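Local coordinates for protein beta-porphyranase A (Bacteroides plebeius, PDB 4AW7) that cleaves the sulfated red-algal polysaccharide porphyran at its beta-1,4 linkages between D-galactose and L-galactose-6-sulfate, releasing mostly disaccharides, at residues D51-K54 / D55-K58; G124-S127 / A128-S132; I174-H177 / I178-P182. All blocks are in the same frame, centred on the assembly; numbering follows the deposited sequence.

Contact 1. Residues D51-K54 / D55-K58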
ATOM      1  N   ASP A  51     -15.862   7.381 -13.908  1.00 11.50           N
ATOM      2  CA  ASP A  51     -15.932   8.840 -13.920  1.00 11.74           C
ATOM      3  C   ASP A  51     -16.924   9.347 -14.964  1.00 11.53           C
ATOM      4  O   ASP A  51     -17.291  10.487 -14.899  1.00 13.33           O
ATOM      5  CB  ASP A  51     -14.526   9.471 -14.058  1.00 11.61           C
ATOM      6  CG  ASP A  51     -13.765   9.049 -15.303  1.00 13.47           C
ATOM      7  OD1 ASP A  51     -14.212   8.154 -16.050  1.00 19.47           O
ATOM      8  OD2 ASP A  51     -12.667   9.584 -15.497  1.00 12.06           O
ATOM      9  N   ASP A  52     -17.392   8.480 -15.860  1.00 10.59           N
ATOM     10  CA  ASP A  52     -18.404   8.823 -16.846  1.00 11.33           C
ATOM     11  C   ASP A  52     -19.824   8.725 -16.284  1.00 11.24           C
ATOM     12  O   ASP A  52     -20.780   9.086 -16.938  1.00 13.31           O
ATOM     13  CB  ASP A  52     -18.233   8.021 -18.134  1.00 12.27           C
ATOM     14  CG  ASP A  52     -18.344   6.534 -17.961  1.00 14.85           C
ATOM     15  OD1 ASP A  52     -18.228   6.031 -16.824  1.00 16.48           O
ATOM     16  OD2 ASP A  52     -18.453   5.849 -19.035  1.00 20.10           O
ATOM     17  N   ASP A  53     -19.983   8.261 -15.053  1.00 11.31           N
ATOM     18  CA  ASP A  53     -21.234   8.270 -14.323  1.00 10.67           C
ATOM     19  C   ASP A  53     -21.402   9.661 -13.710  1.00 11.07           C
ATOM     20  O   ASP A  53     -20.482  10.179 -13.087  1.00 11.79           O
ATOM     21  CB  ASP A  53     -21.263   7.170 -13.248  1.00 11.09           C
ATOM     22  CG  ASP A  53     -22.517   7.185 -12.449  1.00 11.83           C
ATOM     23  OD1 ASP A  53     -22.599   7.924 -11.447  1.00 12.63           O
ATOM     24  OD2 ASP A  53     -23.457   6.484 -12.841  1.00 14.64           O
ATOM     25  N   LYS A  54     -22.581  10.288 -13.842  1.00 11.68           N
ATOM     26  CA  LYS A  54     -22.759  11.635 -13.342  1.00 11.84           C
ATOM     27  C   LYS A  54     -22.559  11.737 -11.839  1.00 11.31           C
ATOM     28  O   LYS A  54     -21.981  12.707 -11.351  1.00 12.10           O
ATOM     29  CB  LYS A  54     -24.101  12.204 -13.761  1.00 13.97           C
ATOM     30  CG  LYS A  54     -24.096  12.522 -15.228  1.00 16.08           C
ATOM     31  CD  LYS A  54     -25.450  13.028 -15.691  1.00 19.06           C
ATOM     32  CE  LYS A  54     -25.407  13.520 -17.135  1.00 19.94           C
ATOM     33  NZ  LYS A  54     -26.765  13.959 -17.561  1.00 23.47           N
ATOM     34  N   ASP A  55     -23.093  10.787 -11.085  1.00 11.26           N
ATOM     35  CA  ASP A  55     -22.942  10.813  -9.637  1.00 11.81           C
ATOM     36  C   ASP A  55     -21.506  10.547  -9.188  1.00 10.48           C
ATOM     37  O   ASP A  55     -20.988  11.275  -8.324  1.00 10.32           O
ATOM     38  CB  ASP A  55     -23.888   9.816  -8.987  1.00 12.44           C
ATOM     39  CG  ASP A  55     -25.332  10.109  -9.298  1.00 15.41           C
ATOM     40  OD1 ASP A  55     -25.778  11.230  -8.976  1.00 21.18           O
ATOM     41  OD2 ASP A  55     -25.972   9.235  -9.897  1.00 18.71           O
ATOM     42  N   VAL A  56     -20.880   9.529  -9.763  1.00  9.59           N
ATOM     43  CA  VAL A  56     -19.478   9.265  -9.421  1.00  9.99           C
ATOM     44  C   VAL A  56     -18.591  10.423  -9.830  1.00 10.05           C
ATOM     45  O   VAL A  56     -17.730  10.861  -9.079  1.00  9.49           O
ATOM     46  CB  VAL A  56     -18.985   7.955 -10.003  1.00  9.94           C
ATOM     47  CG1 VAL A  56     -17.526   7.688  -9.671  1.00 11.72           C
ATOM     48  CG2 VAL A  56     -19.852   6.790  -9.543  1.00 11.14           C
ATOM     49  N   GLY A  57     -18.810  10.982 -11.026  1.00 10.33           N
ATOM     50  CA  GLY A  57     -17.961  12.066 -11.488  1.00 10.53           C
ATOM     51  C   GLY A  57     -18.055  13.287 -10.603  1.00 10.12           C
ATOM     52  O   GLY A  57     -17.058  13.980 -10.390  1.00  9.95           O
ATOM     53  N   LYS A  58     -19.255  13.592 -10.126  1.00 10.53           N
ATOM     54  CA  LYS A  58     -19.445  14.704  -9.209  1.00 10.98           C
ATOM     55  C   LYS A  58     -18.708  14.433  -7.885  1.00 10.50           C
ATOM     56  O   LYS A  58     -18.065  15.308  -7.356  1.00 11.14           O
ATOM     57  CB  LYS A  58     -20.932  14.975  -8.965  1.00 13.05           C
ATOM     58  CG  LYS A  58     -21.201  16.116  -7.958  1.00 15.51           C
ATOM     59  CD  LYS A  58     -22.695  16.307  -7.749  1.00 21.50           C
ATOM     60  CE  LYS A  58     -23.058  16.703  -6.329  1.00 26.19           C
ATOM     61  NZ  LYS A  58     -22.383  17.951  -5.885  1.00 25.40           N
TER

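Contact 2. Residues G124-S127 / A128-S132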
ATOM      1  N   GLY A 124       1.097 -12.679 -24.915  1.00 11.10           N
ATOM      2  CA  GLY A 124       1.870 -11.471 -24.678  1.00 12.64           C
ATOM      3  C   GLY A 124       1.842 -10.535 -25.875  1.00 12.68           C
ATOM      4  O   GLY A 124       1.651  -9.303 -25.751  1.00 13.21           O
ATOM      5  N   ALA A 125       2.034 -11.097 -27.068  1.00 12.93           N
ATOM      6  CA  ALA A 125       1.949 -10.290 -28.290  1.00 12.89           C
ATOM      7  C   ALA A 125       0.609  -9.610 -28.423  1.00 12.75           C
ATOM      8  O   ALA A 125       0.532  -8.448 -28.846  1.00 14.04           O
ATOM      9  CB  ALA A 125       2.240 -11.172 -29.536  1.00 13.47           C
ATOM     10  N   TRP A 126      -0.466 -10.281 -28.042  1.00 12.63           N
ATOM     11  CA  TRP A 126      -1.784  -9.719 -28.149  1.00 12.71           C
ATOM     12  C   TRP A 126      -1.918  -8.514 -27.223  1.00 12.18           C
ATOM     13  O   TRP A 126      -2.552  -7.537 -27.604  1.00 13.08           O
ATOM     14  CB  TRP A 126      -2.881 -10.759 -27.873  1.00 12.26           C
ATOM     15  CG  TRP A 126      -4.196 -10.152 -27.732  1.00 13.22           C
ATOM     16  CD1 TRP A 126      -4.934 -10.065 -26.595  1.00 14.30           C
ATOM     17  CD2 TRP A 126      -4.916  -9.411 -28.738  1.00 14.57           C
ATOM     18  NE1 TRP A 126      -6.076  -9.365 -26.824  1.00 14.86           N
ATOM     19  CE2 TRP A 126      -6.107  -8.958 -28.139  1.00 14.69           C
ATOM     20  CE3 TRP A 126      -4.685  -9.125 -30.096  1.00 15.19           C
ATOM     21  CZ2 TRP A 126      -7.051  -8.187 -28.839  1.00 17.27           C
ATOM     22  CZ3 TRP A 126      -5.631  -8.376 -30.789  1.00 18.27           C
ATOM     23  CH2 TRP A 126      -6.788  -7.912 -30.160  1.00 18.97           C
ATOM     24  N   SER A 127      -1.415  -8.567 -25.985  1.00 11.76           N
ATOM     25  CA  SER A 127      -1.543  -7.391 -25.132  0.50 11.78           C
ATOM     26  C   SER A 127      -0.936  -6.186 -25.819  1.00 12.01           C
ATOM     27  O   SER A 127      -1.509  -5.099 -25.783  1.00 13.01           O
ATOM     28  CB  SER A 127      -0.930  -7.607 -23.745  0.50 11.60           C
ATOM     29  OG  SER A 127       0.487  -7.742 -23.738  0.50 10.52           O
ATOM     30  N   ALA A 128       0.242  -6.364 -26.414  1.00 12.09           N
ATOM     31  CA  ALA A 128       0.914  -5.258 -27.109  1.00 13.09           C
ATOM     32  C   ALA A 128       0.172  -4.813 -28.349  1.00 13.58           C
ATOM     33  O   ALA A 128       0.074  -3.625 -28.609  1.00 14.29           O
ATOM     34  CB  ALA A 128       2.351  -5.576 -27.389  1.00 13.73           C
ATOM     35  N   GLU A 129      -0.408  -5.750 -29.096  1.00 13.13           N
ATOM     36  CA  GLU A 129      -1.171  -5.372 -30.263  0.50 13.85           C
ATOM     37  C   GLU A 129      -2.465  -4.605 -29.882  1.00 14.37           C
ATOM     38  O   GLU A 129      -2.808  -3.593 -30.506  1.00 15.72           O
ATOM     39  CB  GLU A 129      -1.423  -6.652 -31.065  0.50 14.53           C
ATOM     40  CG  GLU A 129      -2.293  -6.527 -32.296  0.50 14.30           C
ATOM     41  CD  GLU A 129      -1.648  -5.813 -33.480  0.50 16.16           C
ATOM     42  OE1 GLU A 129      -0.465  -5.439 -33.407  0.50 17.13           O
ATOM     43  OE2 GLU A 129      -2.358  -5.676 -34.496  0.50 20.28           O
ATOM     44  N   TYR A 130      -3.166  -5.078 -28.860  1.00 13.95           N
ATOM     45  CA  TYR A 130      -4.382  -4.464 -28.392  1.00 13.36           C
ATOM     46  C   TYR A 130      -4.086  -3.028 -27.931  1.00 13.17           C
ATOM     47  O   TYR A 130      -4.727  -2.082 -28.394  1.00 14.57           O
ATOM     48  CB  TYR A 130      -4.947  -5.275 -27.200  1.00 13.86           C
ATOM     49  CG  TYR A 130      -6.162  -4.649 -26.566  1.00 14.43           C
ATOM     50  CD1 TYR A 130      -7.396  -4.691 -27.192  1.00 16.63           C
ATOM     51  CD2 TYR A 130      -6.082  -4.007 -25.320  1.00 14.50           C
ATOM     52  CE1 TYR A 130      -8.510  -4.127 -26.600  1.00 17.37           C
ATOM     53  CE2 TYR A 130      -7.191  -3.461 -24.744  1.00 16.23           C
ATOM     54  CZ  TYR A 130      -8.398  -3.512 -25.381  1.00 17.34           C
ATOM     55  OH  TYR A 130      -9.529  -2.957 -24.834  1.00 21.08           O
ATOM     56  N   TYR A 131      -3.106  -2.844 -27.046  1.00 12.41           N
ATOM     57  CA  TYR A 131      -2.849  -1.516 -26.510  1.00 12.71           C
ATOM     58  C   TYR A 131      -2.189  -0.572 -27.517  1.00 13.24           C
ATOM     59  O   TYR A 131      -2.491   0.621 -27.529  1.00 13.21           O
ATOM     60  CB  TYR A 131      -2.075  -1.618 -25.196  1.00 12.01           C
ATOM     61  CG  TYR A 131      -2.915  -2.101 -24.014  1.00 11.23           C
ATOM     62  CD1 TYR A 131      -4.088  -1.461 -23.665  1.00 12.23           C
ATOM     63  CD2 TYR A 131      -2.514  -3.189 -23.242  1.00 11.69           C
ATOM     64  CE1 TYR A 131      -4.837  -1.873 -22.592  1.00 12.52           C
ATOM     65  CE2 TYR A 131      -3.257  -3.603 -22.146  1.00 12.47           C
ATOM     66  CZ  TYR A 131      -4.416  -2.965 -21.833  1.00 12.33           C
ATOM     67  OH  TYR A 131      -5.167  -3.377 -20.735  1.00 13.29           O
ATOM     68  N   SER A 132      -1.280  -1.070 -28.353  1.00 13.74           N
ATOM     69  CA  SER A 132      -0.591  -0.181 -29.298  1.00 15.27           C
ATOM     70  C   SER A 132      -1.507   0.304 -30.405  1.00 14.86           C
ATOM     71  O   SER A 132      -1.173   1.304 -31.062  1.00 17.44           O
ATOM     72  CB  SER A 132       0.680  -0.822 -29.838  1.00 16.67           C
ATOM     73  OG  SER A 132       0.363  -1.877 -30.684  1.00 19.21           O
TER

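Contact 3. Residues I174-H177 / I178-P182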
ATOM      1  N   ILE A 174       3.797 -10.741 -21.215  1.00 10.60           N
ATOM      2  CA  ILE A 174       3.092  -9.471 -21.390  1.00 10.62           C
ATOM      3  C   ILE A 174       4.072  -8.331 -21.162  1.00 10.77           C
ATOM      4  O   ILE A 174       4.140  -7.395 -21.975  1.00 11.60           O
ATOM      5  CB  ILE A 174       1.868  -9.380 -20.459  1.00 10.27           C
ATOM      6  CG1 ILE A 174       0.778 -10.345 -20.949  1.00  9.93           C
ATOM      7  CG2 ILE A 174       1.371  -7.915 -20.378  1.00 10.92           C
ATOM      8  CD1 ILE A 174      -0.310 -10.631 -19.957  1.00 10.96           C
ATOM      9  N   GLY A 175       4.810  -8.374 -20.054  1.00 10.56           N
ATOM     10  CA  GLY A 175       5.795  -7.313 -19.782  1.00 10.97           C
ATOM     11  C   GLY A 175       6.820  -7.209 -20.910  1.00 11.50           C
ATOM     12  O   GLY A 175       7.143  -6.119 -21.374  1.00 12.50           O
ATOM     13  N   LYS A 176       7.322  -8.345 -21.368  1.00 11.91           N
ATOM     14  CA  LYS A 176       8.329  -8.338 -22.415  1.00 12.40           C
ATOM     15  C   LYS A 176       7.794  -7.697 -23.682  1.00 12.37           C
ATOM     16  O   LYS A 176       8.462  -6.817 -24.304  1.00 13.58           O
ATOM     17  CB  LYS A 176       8.787  -9.757 -22.711  1.00 13.01           C
ATOM     18  CG  LYS A 176       9.929  -9.787 -23.712  1.00 16.21           C
ATOM     19  CD  LYS A 176      10.348 -11.229 -24.005  1.00 19.78           C
ATOM     20  CE  LYS A 176       9.281 -11.961 -24.833  1.00 21.57           C
ATOM     21  NZ  LYS A 176       9.698 -13.328 -25.308  1.00 24.53           N
ATOM     22  N   HIS A 177       6.606  -8.096 -24.090  1.00 12.34           N
ATOM     23  CA  HIS A 177       6.051  -7.587 -25.343  1.00 12.90           C
ATOM     24  C   HIS A 177       5.676  -6.109 -25.273  1.00 12.54           C
ATOM     25  O   HIS A 177       5.930  -5.349 -26.205  1.00 14.10           O
ATOM     26  CB  HIS A 177       4.858  -8.412 -25.784  1.00 13.01           C
ATOM     27  CG  HIS A 177       5.219  -9.753 -26.358  1.00 13.59           C
ATOM     28  ND1 HIS A 177       5.437 -10.871 -25.588  1.00 13.84           N
ATOM     29  CD2 HIS A 177       5.337 -10.153 -27.645  1.00 15.55           C
ATOM     30  CE1 HIS A 177       5.695 -11.901 -26.377  1.00 15.09           C
ATOM     31  NE2 HIS A 177       5.631 -11.495 -27.634  1.00 16.01           N
ATOM     32  N   ILE A 178       5.089  -5.671 -24.169  1.00 12.28           N
ATOM     33  CA  ILE A 178       4.744  -4.265 -23.996  1.00 12.58           C
ATOM     34  C   ILE A 178       6.013  -3.407 -24.026  1.00 12.45           C
ATOM     35  O   ILE A 178       6.080  -2.360 -24.733  1.00 13.37           O
ATOM     36  CB  ILE A 178       3.880  -4.065 -22.739  1.00 11.11           C
ATOM     37  CG1 ILE A 178       2.470  -4.589 -23.040  1.00 12.88           C
ATOM     38  CG2 ILE A 178       3.860  -2.562 -22.345  1.00 12.27           C
ATOM     39  CD1 ILE A 178       1.487  -4.500 -21.892  1.00 12.97           C
ATOM     40  N   HIS A 179       7.035  -3.806 -23.291  1.00 13.03           N
ATOM     41  CA  HIS A 179       8.263  -3.011 -23.240  1.00 13.27           C
ATOM     42  C   HIS A 179       9.010  -2.978 -24.570  1.00 14.12           C
ATOM     43  O   HIS A 179       9.721  -2.002 -24.867  1.00 15.65           O
ATOM     44  CB  HIS A 179       9.188  -3.462 -22.142  1.00 13.05           C
ATOM     45  CG  HIS A 179       8.611  -3.263 -20.773  1.00 12.43           C
ATOM     46  ND1 HIS A 179       8.803  -4.161 -19.742  1.00 13.58           N
ATOM     47  CD2 HIS A 179       7.822  -2.278 -20.280  1.00 13.20           C
ATOM     48  CE1 HIS A 179       8.171  -3.720 -18.663  1.00 12.62           C
ATOM     49  NE2 HIS A 179       7.556  -2.588 -18.962  1.00 12.44           N
ATOM     50  N   ASN A 180       8.860  -4.021 -25.370  1.00 14.79           N
ATOM     51  CA  ASN A 180       9.507  -4.054 -26.690  1.00 15.75           C
ATOM     52  C   ASN A 180       8.676  -3.408 -27.780  1.00 16.55           C
ATOM     53  O   ASN A 180       9.087  -3.418 -28.944  1.00 18.05           O
ATOM     54  CB  ASN A 180       9.835  -5.511 -27.086  1.00 15.94           C
ATOM     55  CG  ASN A 180      11.099  -6.032 -26.430  1.00 20.81           C
ATOM     56  OD1 ASN A 180      12.051  -5.280 -26.159  1.00 25.70           O
ATOM     57  ND2 ASN A 180      11.162  -7.366 -26.257  1.00 25.74           N
ATOM     58  N   ASN A 181       7.544  -2.796 -27.436  1.00 16.09           N
ATOM     59  CA  ASN A 181       6.711  -2.045 -28.372  1.00 16.26           C
ATOM     60  C   ASN A 181       6.991  -0.551 -28.120  1.00 17.14           C
ATOM     61  O   ASN A 181       6.628  -0.015 -27.071  1.00 16.70           O
ATOM     62  CB  ASN A 181       5.221  -2.382 -28.199  1.00 16.33           C
ATOM     63  CG  ASN A 181       4.359  -1.701 -29.216  1.00 18.78           C
ATOM     64  OD1 ASN A 181       4.256  -0.466 -29.237  1.00 25.85           O
ATOM     65  ND2 ASN A 181       3.689  -2.486 -30.036  1.00 18.78           N
ATOM     66  N   PRO A 182       7.652   0.153 -29.083  1.00 18.14           N
ATOM     67  CA  PRO A 182       8.031   1.556 -28.795  1.00 18.25           C
ATOM     68  C   PRO A 182       6.845   2.512 -28.614  1.00 17.22           C
ATOM     69  O   PRO A 182       7.012   3.578 -28.020  1.00 19.24           O
ATOM     70  CB  PRO A 182       8.884   1.965 -30.015  1.00 19.83           C
ATOM     71  CG  PRO A 182       8.568   0.928 -31.056  1.00 21.52           C
ATOM     72  CD  PRO A 182       8.226  -0.327 -30.356  1.00 18.74           C
TER

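Contact 1. Residues D51-K54 / D55-K58
With CG of Asp53 trans to its own backbone N (chi1 178°) and the carboxylate turned about CB-CG (chi2 -86°), OD1 swings forward over the first turn of the helix and meets Val56. There it accepts from Val56 N at 2.9 Å through its anti lone pair, close to straight with an N-H...O angle of 168°. The same OD1 lies 3.5 Å from Val56 CG2, the methyl that sits beside that N, and 3.4 Å from Asp55 CB. Asp53 is thus the N-cap of helix 54-63: its side chain takes up a first-turn amide in place of a backbone carbonyl, and its own carbonyl begins the regular ladder, with Gly57 N to Asp53 O at 2.8 Å. Lys58 N follows, bonded to Lys54 O at 3.1 Å. Two acidic groups come close at this end, Asp53 OD1 and Asp55 OD2 being 3.9 Å apart. Lys321 forms a salt bridge to OD2 of each, which would probably offset their repulsion, and two carboxylates at a helix N terminus are also likely to be favoured by the helix dipole. Before the cap the loop folds back, so that Asp51 O comes to 3.8 Å from Gly57 CA, while the Asp51 carboxylate turns away to a salt bridge with Lys101. Val56, buried, rests with Asp55 against Phe340 of strand 340-342.

Contact 2. Residues G124-S127 / A128-S132
Trp126 and Tyr130, one helical turn apart, meet along both backbone and side chain. Tyr130 N gives its hydrogen to Trp126 O at 2.8 Å, nearly straight at 169°, while Tyr130 CB lies over one face of the indole, 4.2 Å from the centroid of its six-membered ring, in a CH-pi contact. Both side chains leave with CG opposite the backbone N (chi1 175° for Tyr130), which brings Trp126 CZ2 to 3.9 Å from Tyr130 CD1, the ring planes inclined at 45°. The indole N-H is used too, by the carbonyl of Pro74. Glu129 N is held by Ala125 O, and Tyr131 N by Ser127 O at 3.0 Å. The amide of Ala128 reaches Gly124 O only weakly, at 3.3 Å; in one of its two conformers Ser127 OG also bonds to that carbonyl, at 2.8 Å, so this second bond is probably not always made. Ser132 makes a related arrangement near the helix end: its N and its OG, the latter at 2.7 Å, both bond to Ala128 O, from opposite faces of the carbonyl plane. Beyond them, Tyr130 O and Glu129 O accept from the side chains of Ser134 and Asn133, which follow the helix. The whole is an alpha-helical ladder with the Ser132 hydroxyl folded back on the preceding turn, set in helix 120-132, the helical connection of the beta-alpha-beta unit between strands 104-106 and 136-142.

Contact 3. Residues I174-H177 / I178-P182
Asn180 N, where the helix ends, is shared between two carbonyls: Lys176 O accepts it at 3.0 Å, while His177 O, at 3.3 Å and an angle of only 122°, is a weak second acceptor. Asn180 is the first residue to leave helical torsions, and Asn181 N then turns back to Ile178 O. Earlier in the helix the ladder is regular, with Ile178 N bonded to Ile174 O at 2.9 Å and His179 N to Gly175 O at 3.0 Å. Ile174 and Ile178 lie side by side and point the same way, CG2 of the first touching CD1 of the second at 3.7 Å. The Asn180 amide crosses the lysine chain at a slant, ND2 3.7 Å from Lys176 CG, and the lysine ammonium goes on to the side chain of Gln121. His179, its CG set beside the backbone N (chi1 -65°), lays its ring close to the Gly175 carbonyl, with ND1 3.0 Å from Gly175 O at an angle too poor for a hydrogen bond; NE2 is bonded to Asp224. Exchanging His179 for an alanine would probably leave the Asp224 carboxylate without this partner and uncover the Gly175 carbonyl. His177 ND1 is bonded to Ser173 O, a turn back. Across the helix from the His179 ring, His177 packs on Ala125 and Ile174 on Ser127 of helix 120-132, and both isoleucines meet Phe141 of strand 136-142, so that this end of helix 160-179 is wedged between a neighbouring helix and the parallel sheet.

In the fold
All three contacts are local and follow one another along the chain, none enclosing or crossing another. Contact 1 comes first, turning the loop after strand 45-46 into helix 54-63, on the surface. Contact 2 covers the latter part of helix 120-132, which leads into strand 136-142; contact 3 covers the end of helix 160-179, from which the chain runs on to strand 189-195. Those two strands are neighbours in the parallel sheet, and the helices before them lie against each other: contacts 2 and 3 have centres about 8 Å apart and touch, for example at Gly124 O and His177 CB, 3.3 Å apart. Contact 1 stands about 30 Å from contact 2, centre to centre, without touching it.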